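Local coordinates for protein JamJ (Lyngbya majuscula, PDB 5DOZ) that binds NADPH and, as the enoyl reductase of a polyketide synthase, probably uses it to form a cyclopropane ring on a carrier-protein-bound enoyl intermediate, at residues T208-E213 against Q237-V242; S229-E234 against E251-K256; R255-H260 against I270-F275. All coordinates share one frame; numbering follows the deposited sequence.

Overall arrangement
From the N terminus, contact 1 opens just after strand 201-204 and closes on helix 235-242, spanning strand 223-228. Contact 2 crosses it: 229-234 lies inside the loop closed by contact 1, and 237-242 lies inside the loop closed by contact 2, which ends beyond strand 247-251. Contact 3 begins where contact 2 ends, sharing R255 and K256, and closes on strand 271-274 around helix 260-266. Contact 1 packs two helices of the Rossmann fold, contact 2 joins neighbouring loops at the NADPH site, and contact 3 joins the loop after strand 247-251 to edge strand 271-274. Backbone pairing of E251 with F273 and F275 connects contacts 2 and 3, while L240 packs on W258 and I270 between contacts 1 and 3.

Contact 1: residues T208-E213 against Q237-V242; sequences TEFANE and QKNLDV
A211 and V242 bring the two helical segments together with their CA atoms 5.7 Å apart, where the start of helix 210-218 meets the C-terminal part of helix 235-242. The pair belongs to a Rossmann fold, in which helix 210-218 leads from strand 201-204 into strand 223-228 and helix 235-242 follows that strand. No hydrogen bond crosses between the segments, and the contact is mainly apolar. V242 presses CG1 into the backbone of A211, reaching its CA at 3.3 Å, closer than carbons usually pack. The other branch, CG2, lies at the edge of the F210 ring, 4.3 Å from CE1. K238 meets segment 208-213 with the aliphatic part of its chain. Its CG rests 3.8 Å from T208 CB, the two side chains crossing at about a right angle, while its CD lies 4.0 Å from A211 CB. Beyond these carbons the bent chain carries NZ into a long, weak ion pair with E234. An alanine in place of K238 removes the chain beyond CB and would probably open a gap beside T208 and A211 and leave E234 without this distant positive charge. The ring of F210, with CG held between the backbone N and the carbonyl carbon (chi1 67°), extends toward helix 235-242 and brings CZ to 3.9 Å from K238 CB. It also meets H161 edge-to-face. H161 NE2 is hydrogen-bonded to N239 OD1 and Y249 OH to N239 ND2; with the amide so held, its plane 47° from the ring, N239 OD1 comes within 3.3 Å of F210 CZ.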
loop_
_atom_site.group_PDB
_atom_site.type_symbol
_atom_site.label_atom_id
_atom_site.label_comp_id
_atom_site.label_asym_id
_atom_site.label_seq_id
_atom_site.Cartn_x
_atom_site.Cartn_y
_atom_site.Cartn_z
ATOM N N THR A 208 22.324 -7.864 -0.108
ATOM C CA THR A 208 22.282 -7.728 -1.563
ATOM C C THR A 208 22.657 -9.020 -2.283
ATOM O O THR A 208 22.609 -9.086 -3.508
ATOM C CB THR A 208 23.155 -6.559 -2.071
ATOM O OG1 THR A 208 24.375 -6.503 -1.325
ATOM C CG2 THR A 208 22.408 -5.241 -1.922
ATOM N N GLU A 209 23.008 -10.046 -1.513
ATOM C CA GLU A 209 23.407 -11.342 -2.062
ATOM C C GLU A 209 22.268 -12.110 -2.758
ATOM O O GLU A 209 22.493 -13.206 -3.286
ATOM C CB GLU A 209 24.057 -12.206 -0.969
ATOM C CG GLU A 209 23.097 -12.691 0.111
ATOM C CD GLU A 209 23.803 -13.308 1.305
ATOM O OE1 GLU A 209 24.775 -14.068 1.101
ATOM O OE2 GLU A 209 23.377 -13.038 2.452
ATOM N N PHE A 210 21.062 -11.536 -2.768
ATOM C CA PHE A 210 19.918 -12.153 -3.454
ATOM C C PHE A 210 20.169 -12.228 -4.959
ATOM O O PHE A 210 19.693 -13.148 -5.628
ATOM C CB PHE A 210 18.593 -11.416 -3.150
ATOM C CG PHE A 210 18.523 -10.020 -3.712
ATOM C CD1 PHE A 210 18.067 -9.795 -5.012
ATOM C CD2 PHE A 210 18.916 -8.927 -2.945
ATOM C CE1 PHE A 210 18.015 -8.511 -5.532
ATOM C CE2 PHE A 210 18.870 -7.644 -3.462
ATOM C CZ PHE A 210 18.418 -7.434 -4.755
ATOM N N ALA A 211 20.923 -11.256 -5.471
ATOM C CA ALA A 211 21.242 -11.156 -6.891
ATOM C C ALA A 211 21.960 -12.398 -7.415
ATOM O O ALA A 211 21.563 -12.968 -8.434
ATOM C CB ALA A 211 22.069 -9.905 -7.165
ATOM N N ASN A 212 23.009 -12.814 -6.708
ATOM C CA ASN A 212 23.774 -14.000 -7.078
ATOM C C ASN A 212 22.966 -15.286 -6.963
ATOM O O ASN A 212 23.069 -16.165 -7.821
ATOM C CB ASN A 212 25.059 -14.095 -6.251
ATOM C CG ASN A 212 26.091 -13.061 -6.660
ATOM O OD1 ASN A 212 26.014 -12.476 -7.747
ATOM N ND2 ASN A 212 27.069 -12.834 -5.793
ATOM N N GLU A 213 22.156 -15.374 -5.908
ATOM C CA GLU A 213 21.267 -16.513 -5.684
ATOM C C GLU A 213 20.248 -16.648 -6.817
ATOM O O GLU A 213 19.990 -17.750 -7.304
ATOM C CB GLU A 213 20.561 -16.375 -4.329
ATOM C CG GLU A 213 21.500 -16.456 -3.129
ATOM C CD GLU A 213 20.894 -15.922 -1.837
ATOM O OE1 GLU A 213 19.957 -15.095 -1.895
ATOM O OE2 GLU A 213 21.364 -16.320 -0.750
ATOM N N GLN A 237 20.901 -1.214 -8.359
ATOM C CA GLN A 237 21.835 -1.838 -9.300
ATOM C C GLN A 237 21.743 -3.365 -9.246
ATOM O O GLN A 237 21.780 -4.029 -10.282
ATOM C CB GLN A 237 23.273 -1.370 -9.033
ATOM C CG GLN A 237 24.310 -1.893 -10.023
ATOM C CD GLN A 237 24.099 -1.364 -11.430
ATOM O OE1 GLN A 237 24.438 -0.217 -11.732
ATOM N NE2 GLN A 237 23.540 -2.199 -12.301
ATOM N N LYS A 238 21.619 -3.908 -8.036
ATOM C CA LYS A 238 21.455 -5.348 -7.840
ATOM C C LYS A 238 20.156 -5.854 -8.458
ATOM O O LYS A 238 20.126 -6.944 -9.031
ATOM C CB LYS A 238 21.520 -5.717 -6.351
ATOM C CG LYS A 238 22.899 -5.588 -5.717
ATOM C CD LYS A 238 23.954 -6.426 -6.432
ATOM C CE LYS A 238 25.320 -6.298 -5.768
ATOM N NZ LYS A 238 25.805 -4.890 -5.688
ATOM N N ASN A 239 19.091 -5.061 -8.338
ATOM C CA ASN A 239 17.821 -5.369 -8.999
ATOM C C ASN A 239 17.962 -5.422 -10.523
ATOM O O ASN A 239 17.450 -6.337 -11.164
ATOM C CB ASN A 239 16.727 -4.370 -8.601
ATOM C CG ASN A 239 16.237 -4.563 -7.173
ATOM O OD1 ASN A 239 16.372 -5.637 -6.591
ATOM N ND2 ASN A 239 15.661 -3.511 -6.604
ATOM N N LEU A 240 18.660 -4.447 -11.101
ATOM C CA LEU A 240 18.906 -4.445 -12.544
ATOM C C LEU A 240 19.637 -5.709 -13.000
ATOM O O LEU A 240 19.324 -6.255 -14.059
ATOM C CB LEU A 240 19.687 -3.201 -12.979
ATOM C CG LEU A 240 19.083 -1.814 -12.754
ATOM C CD1 LEU A 240 19.999 -0.754 -13.339
ATOM C CD2 LEU A 240 17.688 -1.686 -13.341
ATOM N N ASP A 241 20.597 -6.176 -12.199
ATOM C CA ASP A 241 21.375 -7.380 -12.529
ATOM C C ASP A 241 20.515 -8.643 -12.642
ATOM O O ASP A 241 20.766 -9.491 -13.505
ATOM C CB ASP A 241 22.497 -7.614 -11.508
ATOM C CG ASP A 241 23.516 -6.484 -11.480
ATOM O OD1 ASP A 241 23.412 -5.544 -12.303
ATOM O OD2 ASP A 241 24.429 -6.541 -10.627
ATOM N N VAL A 242 19.506 -8.764 -11.777
ATOM C CA VAL A 242 18.635 -9.946 -11.784
ATOM C C VAL A 242 17.476 -9.826 -12.772
ATOM O O VAL A 242 16.735 -10.783 -12.987
ATOM C CB VAL A 242 18.094 -10.306 -10.377
ATOM C CG1 VAL A 242 19.227 -10.740 -9.468
ATOM C CG2 VAL A 242 17.322 -9.152 -9.755
#

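Contact 2: residues S229-E234 against E251-K256; sequences SLTHGE and EISKRK. With NDP (NADPH dihydro-nicotinamide-adenine-dinucleotide phosphate), chain E.
T231 turns its two branches to different parts of segment 251-256. Its methyl CG2 points in beside S253, 3.5 Å from OG. OG1, placed between the backbone N and the carbonyl carbon (chi1 56°), lies 3.2 Å from R255 O. Water 1 bridges the two segments, bonded to T231 OG1, S253 OG and, as donor at 2.7 Å, S229 O. The same carbonyl accepts a second bond from water 2, which also joins R255 NH2 and the nicotinamide-ribose hydroxyl O3D of NADPH. These are the loops leaving strands 223-228 and 247-251 of the Rossmann fold, at the C-terminal edge of the parallel sheet, where the dinucleotide binds. The R255 guanidinium meets this ribose in its own plane, NH1 giving O3D a nearly straight bond of 2.8 Å (167°), while S253 OG sits over the centre of one face. S229 packs CB against both I252 CG1 and C4D of the same ribose, each at 3.7 Å. Further along, L230 lays its methyls against the adenine, CD2 being 3.5 Å from N3A. At the other end of the cofactor, the nicotinamide N7N donates to I252 O at 3.1 Å.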
loop_
_atom_site.group_PDB
_atom_site.type_symbol
_atom_site.label_atom_id
_atom_site.label_comp_id
_atom_site.label_asym_id
_atom_site.label_seq_id
_atom_site.Cartn_x
_atom_site.Cartn_y
_atom_site.Cartn_z
ATOM N N SER A 229 10.562 -2.015 -3.566
ATOM C CA SER A 229 10.431 -0.826 -2.722
ATOM C C SER A 229 11.713 -0.497 -1.940
ATOM O O SER A 229 11.698 0.357 -1.051
ATOM C CB SER A 229 9.231 -0.964 -1.774
ATOM O OG SER A 229 9.549 -1.749 -0.634
ATOM N N LEU A 230 12.818 -1.157 -2.284
ATOM C CA LEU A 230 14.105 -0.948 -1.600
ATOM C C LEU A 230 15.110 -0.232 -2.498
ATOM O O LEU A 230 15.483 -0.752 -3.554
ATOM C CB LEU A 230 14.692 -2.285 -1.124
ATOM C CG LEU A 230 13.809 -3.259 -0.334
ATOM C CD1 LEU A 230 14.574 -4.543 -0.034
ATOM C CD2 LEU A 230 13.278 -2.628 0.945
ATOM N N THR A 231 15.559 0.947 -2.065
ATOM C CA THR A 231 16.377 1.827 -2.917
ATOM C C THR A 231 17.705 2.274 -2.306
ATOM O O THR A 231 18.485 2.970 -2.956
ATOM C CB THR A 231 15.609 3.099 -3.320
ATOM O OG1 THR A 231 15.158 3.780 -2.138
ATOM C CG2 THR A 231 14.420 2.753 -4.211
ATOM N N HIS A 232 17.962 1.881 -1.062
ATOM C CA HIS A 232 19.197 2.274 -0.377
ATOM C C HIS A 232 20.406 1.462 -0.867
ATOM O O HIS A 232 20.250 0.483 -1.600
ATOM C CB HIS A 232 19.023 2.174 1.142
ATOM C CG HIS A 232 18.637 0.810 1.622
ATOM N ND1 HIS A 232 17.431 0.222 1.307
ATOM C CD2 HIS A 232 19.294 -0.077 2.408
ATOM C CE1 HIS A 232 17.366 -0.974 1.867
ATOM N NE2 HIS A 232 18.481 -1.176 2.546
ATOM N N GLY A 233 21.605 1.886 -0.475
ATOM C CA GLY A 233 22.846 1.208 -0.860
ATOM C C GLY A 233 22.943 0.929 -2.348
ATOM O O GLY A 233 22.729 1.820 -3.167
ATOM N N GLU A 234 23.258 -0.317 -2.691
ATOM C CA GLU A 234 23.379 -0.734 -4.087
ATOM C C GLU A 234 22.209 -1.632 -4.510
ATOM O O GLU A 234 22.346 -2.447 -5.423
ATOM C CB GLU A 234 24.731 -1.434 -4.323
ATOM C CG GLU A 234 25.949 -0.526 -4.138
ATOM C CD GLU A 234 27.283 -1.261 -4.196
ATOM O OE1 GLU A 234 27.462 -2.141 -5.073
ATOM O OE2 GLU A 234 28.171 -0.949 -3.367
ATOM N N GLU A 251 8.834 0.123 -9.485
ATOM C CA GLU A 251 9.373 0.806 -8.320
ATOM C C GLU A 251 8.253 1.577 -7.625
ATOM O O GLU A 251 7.622 2.431 -8.243
ATOM C CB GLU A 251 10.496 1.757 -8.747
ATOM C CG GLU A 251 11.115 2.539 -7.604
ATOM C CD GLU A 251 11.921 1.664 -6.666
ATOM O OE1 GLU A 251 12.972 1.141 -7.102
ATOM O OE2 GLU A 251 11.502 1.506 -5.491
ATOM N N ILE A 252 8.003 1.268 -6.351
ATOM C CA ILE A 252 6.924 1.932 -5.593
ATOM C C ILE A 252 7.457 2.794 -4.447
ATOM O O ILE A 252 6.684 3.375 -3.677
ATOM C CB ILE A 252 5.856 0.930 -5.068
ATOM C CG1 ILE A 252 6.401 0.088 -3.906
ATOM C CG2 ILE A 252 5.343 0.050 -6.202
ATOM C CD1 ILE A 252 5.369 -0.791 -3.234
ATOM N N SER A 253 8.781 2.884 -4.367
ATOM C CA SER A 253 9.484 3.539 -3.264
ATOM C C SER A 253 9.081 4.992 -3.038
ATOM O O SER A 253 8.745 5.373 -1.912
ATOM C CB SER A 253 10.992 3.448 -3.489
ATOM O OG SER A 253 11.695 4.297 -2.605
ATOM N N LYS A 254 9.120 5.798 -4.101
ATOM C CA LYS A 254 8.815 7.241 -4.021
ATOM C C LYS A 254 9.847 8.036 -3.205
ATOM O O LYS A 254 9.587 9.172 -2.803
ATOM C CB LYS A 254 7.408 7.487 -3.455
ATOM C CG LYS A 254 6.286 6.771 -4.192
ATOM C CD LYS A 254 4.928 7.125 -3.608
ATOM C CE LYS A 254 4.730 6.557 -2.209
ATOM N NZ LYS A 254 3.283 6.440 -1.892
ATOM N N ARG A 255 11.006 7.430 -2.954
ATOM C CA ARG A 255 12.079 8.084 -2.204
ATOM C C ARG A 255 13.401 7.727 -2.850
ATOM O O ARG A 255 13.733 6.541 -2.973
ATOM C CB ARG A 255 12.112 7.634 -0.734
ATOM C CG ARG A 255 10.820 7.797 0.053
ATOM C CD ARG A 255 10.954 7.271 1.483
ATOM N NE ARG A 255 11.583 5.945 1.575
ATOM C CZ ARG A 255 10.946 4.779 1.459
ATOM N NH1 ARG A 255 9.636 4.737 1.231
ATOM N NH2 ARG A 255 11.624 3.642 1.569
ATOM N N LYS A 256 14.146 8.755 -3.258
ATOM C CA LYS A 256 15.473 8.596 -3.854
ATOM C C LYS A 256 15.512 7.506 -4.927
ATOM O O LYS A 256 16.273 6.539 -4.821
ATOM C CB LYS A 256 16.530 8.334 -2.769
ATOM C CG LYS A 256 16.590 9.383 -1.664
ATOM C CD LYS A 256 17.249 10.676 -2.122
ATOM C CE LYS A 256 17.319 11.683 -0.983
ATOM N NZ LYS A 256 17.896 12.987 -1.413
HETATM P PA NDP E . 5.461 -2.110 5.284
HETATM O O1A NDP E . 5.982 -1.283 6.443
HETATM O O2A NDP E . 4.349 -3.101 5.500
HETATM O O5B NDP E . 6.689 -2.939 4.659
HETATM C C5B NDP E . 8.046 -2.607 4.928
HETATM C C4B NDP E . 8.843 -3.895 4.817
HETATM O O4B NDP E . 10.186 -3.581 4.431
HETATM C C3B NDP E . 8.941 -4.656 6.135
HETATM O O3B NDP E . 7.943 -5.675 6.250
HETATM C C2B NDP E . 10.297 -5.308 6.057
HETATM O O2B NDP E . 10.122 -6.631 5.575
HETATM C C1B NDP E . 11.072 -4.540 5.001
HETATM N N9A NDP E . 12.230 -3.838 5.585
HETATM C C8A NDP E . 12.245 -3.134 6.729
HETATM N N7A NDP E . 13.477 -2.625 6.954
HETATM C C5A NDP E . 14.267 -3.007 5.932
HETATM C C6A NDP E . 15.681 -2.816 5.535
HETATM N N6A NDP E . 16.522 -2.088 6.300
HETATM N N1A NDP E . 16.102 -3.394 4.381
HETATM C C2A NDP E . 15.282 -4.123 3.602
HETATM N N3A NDP E . 13.989 -4.331 3.907
HETATM C C4A NDP E . 13.438 -3.807 5.033
HETATM O O3 NDP E . 5.102 -1.117 4.068
HETATM P PN NDP E . 4.179 -1.448 2.791
HETATM O O1N NDP E . 4.304 -2.895 2.419
HETATM O O2N NDP E . 2.815 -0.860 3.022
HETATM O O5D NDP E . 4.880 -0.587 1.622
HETATM C C5D NDP E . 6.254 -0.781 1.262
HETATM C C4D NDP E . 6.814 0.477 0.596
HETATM O O4D NDP E . 6.003 0.876 -0.513
HETATM C C3D NDP E . 6.841 1.670 1.530
HETATM O O3D NDP E . 8.042 2.389 1.263
HETATM C C2D NDP E . 5.627 2.491 1.135
HETATM O O2D NDP E . 5.737 3.886 1.451
HETATM C C1D NDP E . 5.540 2.219 -0.356
HETATM N N1N NDP E . 4.176 2.341 -0.873
HETATM C C2N NDP E . 3.996 3.031 -2.007
HETATM C C3N NDP E . 2.802 2.970 -2.717
HETATM C C7N NDP E . 2.729 3.555 -4.099
HETATM O O7N NDP E . 1.668 3.957 -4.549
HETATM N N7N NDP E . 3.843 3.620 -4.822
HETATM C C4N NDP E . 1.553 2.447 -2.037
HETATM C C5N NDP E . 1.899 1.627 -0.878
HETATM C C6N NDP E . 3.162 1.672 -0.291
HETATM P P2B NDP E . 11.219 -7.761 5.849
HETATM O O1X NDP E . 11.339 -7.827 7.355
HETATM O O2X NDP E . 10.586 -8.960 5.215
HETATM O O3X NDP E . 12.459 -7.273 5.143
HETATM O O HOH W 1 12.814 2.843 -0.744
HETATM O O HOH W 2 10.242 0.908 1.278
#

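Contact 3: residues R255-H260 against I270-F275; sequences RKIWSH and IKYFPF. With NDP (NADPH dihydro-nicotinamide-adenine-dinucleotide phosphate), chain E.
Y272 reaches from its strand to segment 255-260, with CG anti to the backbone N (chi1 -178°). Its CB already touches the imidazole of H260, 4.0 Å from CD2. At the ring, CD2 stands over the centre of the H260 face, 3.7 Å from the imidazole CD2, in a T-shaped pair whose planes meet at 75°. CE2 passes the carbonyls of W258 and S259, and the ring ends at OH, which donates to W258 O at 2.6 Å. The bond arrives at a C=O...O angle of 139°, tilted somewhat from the carbonyl plane. I257 CD1 lies 3.7 Å from Y272 OH. The same methyl also packs on P274 CB at 3.8 Å. One face of the tyrosine ring carries P274 CD, set toward the rim. H260 returns to the backbone of Y272, with NE2 donating to the carbonyl O at 3.2 Å from above the carbonyl plane, so the imidazole is held both by its face and by its N-H. Just past the end of the strand, F275 O accepts a 3.0 Å bond from the nicotinamide N7N of NADPH. Strand 271-274 is an edge strand of the parallel Rossmann sheet, paired with strand 247-251; Y272 also touches V263 of helix 260-266, W258 packs on I236, Q237 and L240 of helix 235-242, and F273 and F275 lie against helix 136-149.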
loop_
_atom_site.group_PDB
_atom_site.type_symbol
_atom_site.label_atom_id
_atom_site.label_comp_id
_atom_site.label_asym_id
_atom_site.label_seq_id
_atom_site.Cartn_x
_atom_site.Cartn_y
_atom_site.Cartn_z
ATOM N N ARG A 255 11.006 7.430 -2.954
ATOM C CA ARG A 255 12.079 8.084 -2.204
ATOM C C ARG A 255 13.401 7.727 -2.850
ATOM O O ARG A 255 13.733 6.541 -2.973
ATOM C CB ARG A 255 12.112 7.634 -0.734
ATOM C CG ARG A 255 10.820 7.797 0.053
ATOM C CD ARG A 255 10.954 7.271 1.483
ATOM N NE ARG A 255 11.583 5.945 1.575
ATOM C CZ ARG A 255 10.946 4.779 1.459
ATOM N NH1 ARG A 255 9.636 4.737 1.231
ATOM N NH2 ARG A 255 11.624 3.642 1.569
ATOM N N LYS A 256 14.146 8.755 -3.258
ATOM C CA LYS A 256 15.473 8.596 -3.854
ATOM C C LYS A 256 15.512 7.506 -4.927
ATOM O O LYS A 256 16.273 6.539 -4.821
ATOM C CB LYS A 256 16.530 8.334 -2.769
ATOM C CG LYS A 256 16.590 9.383 -1.664
ATOM C CD LYS A 256 17.249 10.676 -2.122
ATOM C CE LYS A 256 17.319 11.683 -0.983
ATOM N NZ LYS A 256 17.896 12.987 -1.413
ATOM N N ILE A 257 14.683 7.667 -5.955
ATOM C CA ILE A 257 14.637 6.716 -7.071
ATOM C C ILE A 257 15.418 7.217 -8.293
ATOM O O ILE A 257 15.637 8.418 -8.452
ATOM C CB ILE A 257 13.183 6.355 -7.472
ATOM C CG1 ILE A 257 12.424 7.594 -7.976
ATOM C CG2 ILE A 257 12.458 5.684 -6.306
ATOM C CD1 ILE A 257 11.249 7.278 -8.881
ATOM N N TRP A 258 15.843 6.283 -9.138
ATOM C CA TRP A 258 16.527 6.605 -10.389
ATOM C C TRP A 258 15.533 7.166 -11.403
ATOM O O TRP A 258 14.354 6.798 -11.398
ATOM C CB TRP A 258 17.200 5.352 -10.959
ATOM C CG TRP A 258 18.420 4.880 -10.199
ATOM C CD1 TRP A 258 18.768 5.190 -8.911
ATOM C CD2 TRP A 258 19.431 3.987 -10.679
ATOM N NE1 TRP A 258 19.939 4.558 -8.569
ATOM C CE2 TRP A 258 20.368 3.812 -9.635
ATOM C CE3 TRP A 258 19.639 3.318 -11.892
ATOM C CZ2 TRP A 258 21.496 2.995 -9.769
ATOM C CZ3 TRP A 258 20.763 2.506 -12.025
ATOM C CH2 TRP A 258 21.676 2.351 -10.964
ATOM N N SER A 259 16.011 8.066 -12.262
ATOM C CA SER A 259 15.176 8.645 -13.314
ATOM C C SER A 259 15.182 7.744 -14.548
ATOM O O SER A 259 15.929 6.762 -14.601
ATOM C CB SER A 259 15.638 10.066 -13.657
ATOM O OG SER A 259 17.001 10.086 -14.039
ATOM N N HIS A 260 14.355 8.077 -15.537
ATOM C CA HIS A 260 14.213 7.237 -16.731
ATOM C C HIS A 260 15.479 7.064 -17.578
ATOM O O HIS A 260 15.711 5.980 -18.120
ATOM C CB HIS A 260 13.039 7.699 -17.596
ATOM C CG HIS A 260 11.773 6.945 -17.336
ATOM N ND1 HIS A 260 10.743 7.454 -16.574
ATOM C CD2 HIS A 260 11.377 5.711 -17.728
ATOM C CE1 HIS A 260 9.764 6.569 -16.515
ATOM N NE2 HIS A 260 10.124 5.501 -17.205
ATOM N N ILE A 270 15.023 -2.646 -20.740
ATOM C CA ILE A 270 14.013 -2.835 -19.700
ATOM C C ILE A 270 12.985 -1.713 -19.604
ATOM O O ILE A 270 13.283 -0.550 -19.874
ATOM C CB ILE A 270 14.644 -3.082 -18.313
ATOM C CG1 ILE A 270 15.620 -1.962 -17.947
ATOM C CG2 ILE A 270 15.303 -4.455 -18.267
ATOM C CD1 ILE A 270 16.138 -2.040 -16.528
ATOM N N LYS A 271 11.770 -2.085 -19.223
ATOM C CA LYS A 271 10.711 -1.119 -18.998
ATOM C C LYS A 271 10.732 -0.705 -17.534
ATOM O O LYS A 271 10.673 -1.544 -16.637
ATOM C CB LYS A 271 9.352 -1.693 -19.407
ATOM C CG LYS A 271 9.287 -2.097 -20.873
ATOM C CD LYS A 271 7.862 -2.076 -21.400
ATOM C CE LYS A 271 7.814 -2.526 -22.851
ATOM N NZ LYS A 271 6.526 -2.146 -23.493
ATOM N N TYR A 272 10.860 0.596 -17.310
ATOM C CA TYR A 272 10.945 1.157 -15.972
ATOM C C TYR A 272 9.584 1.727 -15.612
ATOM O O TYR A 272 9.066 2.602 -16.315
ATOM C CB TYR A 272 12.030 2.234 -15.933
ATOM C CG TYR A 272 12.278 2.872 -14.584
ATOM C CD1 TYR A 272 12.478 2.094 -13.438
ATOM C CD2 TYR A 272 12.341 4.258 -14.459
ATOM C CE1 TYR A 272 12.711 2.683 -12.205
ATOM C CE2 TYR A 272 12.578 4.855 -13.234
ATOM C CZ TYR A 272 12.763 4.065 -12.111
ATOM O OH TYR A 272 12.998 4.662 -10.896
ATOM N N PHE A 273 9.000 1.208 -14.533
ATOM C CA PHE A 273 7.687 1.653 -14.064
ATOM C C PHE A 273 7.724 2.201 -12.638
ATOM O O PHE A 273 7.381 1.485 -11.692
ATOM C CB PHE A 273 6.667 0.516 -14.146
ATOM C CG PHE A 273 6.254 0.167 -15.546
ATOM C CD1 PHE A 273 5.447 1.030 -16.285
ATOM C CD2 PHE A 273 6.660 -1.029 -16.123
ATOM C CE1 PHE A 273 5.059 0.703 -17.574
ATOM C CE2 PHE A 273 6.273 -1.361 -17.413
ATOM C CZ PHE A 273 5.474 -0.495 -18.139
ATOM N N PRO A 274 8.158 3.466 -12.475
ATOM C CA PRO A 274 7.975 4.138 -11.197
ATOM C C PRO A 274 6.559 4.704 -11.145
ATOM O O PRO A 274 6.140 5.393 -12.080
ATOM C CB PRO A 274 8.986 5.282 -11.267
ATOM C CG PRO A 274 9.033 5.630 -12.723
ATOM C CD PRO A 274 8.848 4.327 -13.454
ATOM N N PHE A 275 5.820 4.421 -10.080
ATOM C CA PHE A 275 4.484 4.994 -9.956
ATOM C C PHE A 275 4.105 5.275 -8.511
ATOM O O PHE A 275 4.511 4.557 -7.599
ATOM C CB PHE A 275 3.428 4.104 -10.634
ATOM C CG PHE A 275 2.988 2.939 -9.798
ATOM C CD1 PHE A 275 3.711 1.755 -9.796
ATOM C CD2 PHE A 275 1.850 3.032 -8.997
ATOM C CE1 PHE A 275 3.304 0.684 -9.019
ATOM C CE2 PHE A 275 1.445 1.965 -8.211
ATOM C CZ PHE A 275 2.172 0.787 -8.228
HETATM P PA NDP E . 5.461 -2.110 5.284
HETATM O O1A NDP E . 5.982 -1.283 6.443
HETATM O O2A NDP E . 4.349 -3.101 5.500
HETATM O O5B NDP E . 6.689 -2.939 4.659
HETATM C C5B NDP E . 8.046 -2.607 4.928
HETATM C C4B NDP E . 8.843 -3.895 4.817
HETATM O O4B NDP E . 10.186 -3.581 4.431
HETATM C C3B NDP E . 8.941 -4.656 6.135
HETATM O O3B NDP E . 7.943 -5.675 6.250
HETATM C C2B NDP E . 10.297 -5.308 6.057
HETATM O O2B NDP E . 10.122 -6.631 5.575
HETATM C C1B NDP E . 11.072 -4.540 5.001
HETATM N N9A NDP E . 12.230 -3.838 5.585
HETATM C C8A NDP E . 12.245 -3.134 6.729
HETATM N N7A NDP E . 13.477 -2.625 6.954
HETATM C C5A NDP E . 14.267 -3.007 5.932
HETATM C C6A NDP E . 15.681 -2.816 5.535
HETATM N N6A NDP E . 16.522 -2.088 6.300
HETATM N N1A NDP E . 16.102 -3.394 4.381
HETATM C C2A NDP E . 15.282 -4.123 3.602
HETATM N N3A NDP E . 13.989 -4.331 3.907
HETATM C C4A NDP E . 13.438 -3.807 5.033
HETATM O O3 NDP E . 5.102 -1.117 4.068
HETATM P PN NDP E . 4.179 -1.448 2.791
HETATM O O1N NDP E . 4.304 -2.895 2.419
HETATM O O2N NDP E . 2.815 -0.860 3.022
HETATM O O5D NDP E . 4.880 -0.587 1.622
HETATM C C5D NDP E . 6.254 -0.781 1.262
HETATM C C4D NDP E . 6.814 0.477 0.596
HETATM O O4D NDP E . 6.003 0.876 -0.513
HETATM C C3D NDP E . 6.841 1.670 1.530
HETATM O O3D NDP E . 8.042 2.389 1.263
HETATM C C2D NDP E . 5.627 2.491 1.135
HETATM O O2D NDP E . 5.737 3.886 1.451
HETATM C C1D NDP E . 5.540 2.219 -0.356
HETATM N N1N NDP E . 4.176 2.341 -0.873
HETATM C C2N NDP E . 3.996 3.031 -2.007
HETATM C C3N NDP E . 2.802 2.970 -2.717
HETATM C C7N NDP E . 2.729 3.555 -4.099
HETATM O O7N NDP E . 1.668 3.957 -4.549
HETATM N N7N NDP E . 3.843 3.620 -4.822
HETATM C C4N NDP E . 1.553 2.447 -2.037
HETATM C C5N NDP E . 1.899 1.627 -0.878
HETATM C C6N NDP E . 3.162 1.672 -0.291
HETATM P P2B NDP E . 11.219 -7.761 5.849
HETATM O O1X NDP E . 11.339 -7.827 7.355
HETATM O O2X NDP E . 10.586 -8.960 5.215
HETATM O O3X NDP E . 12.459 -7.273 5.143
#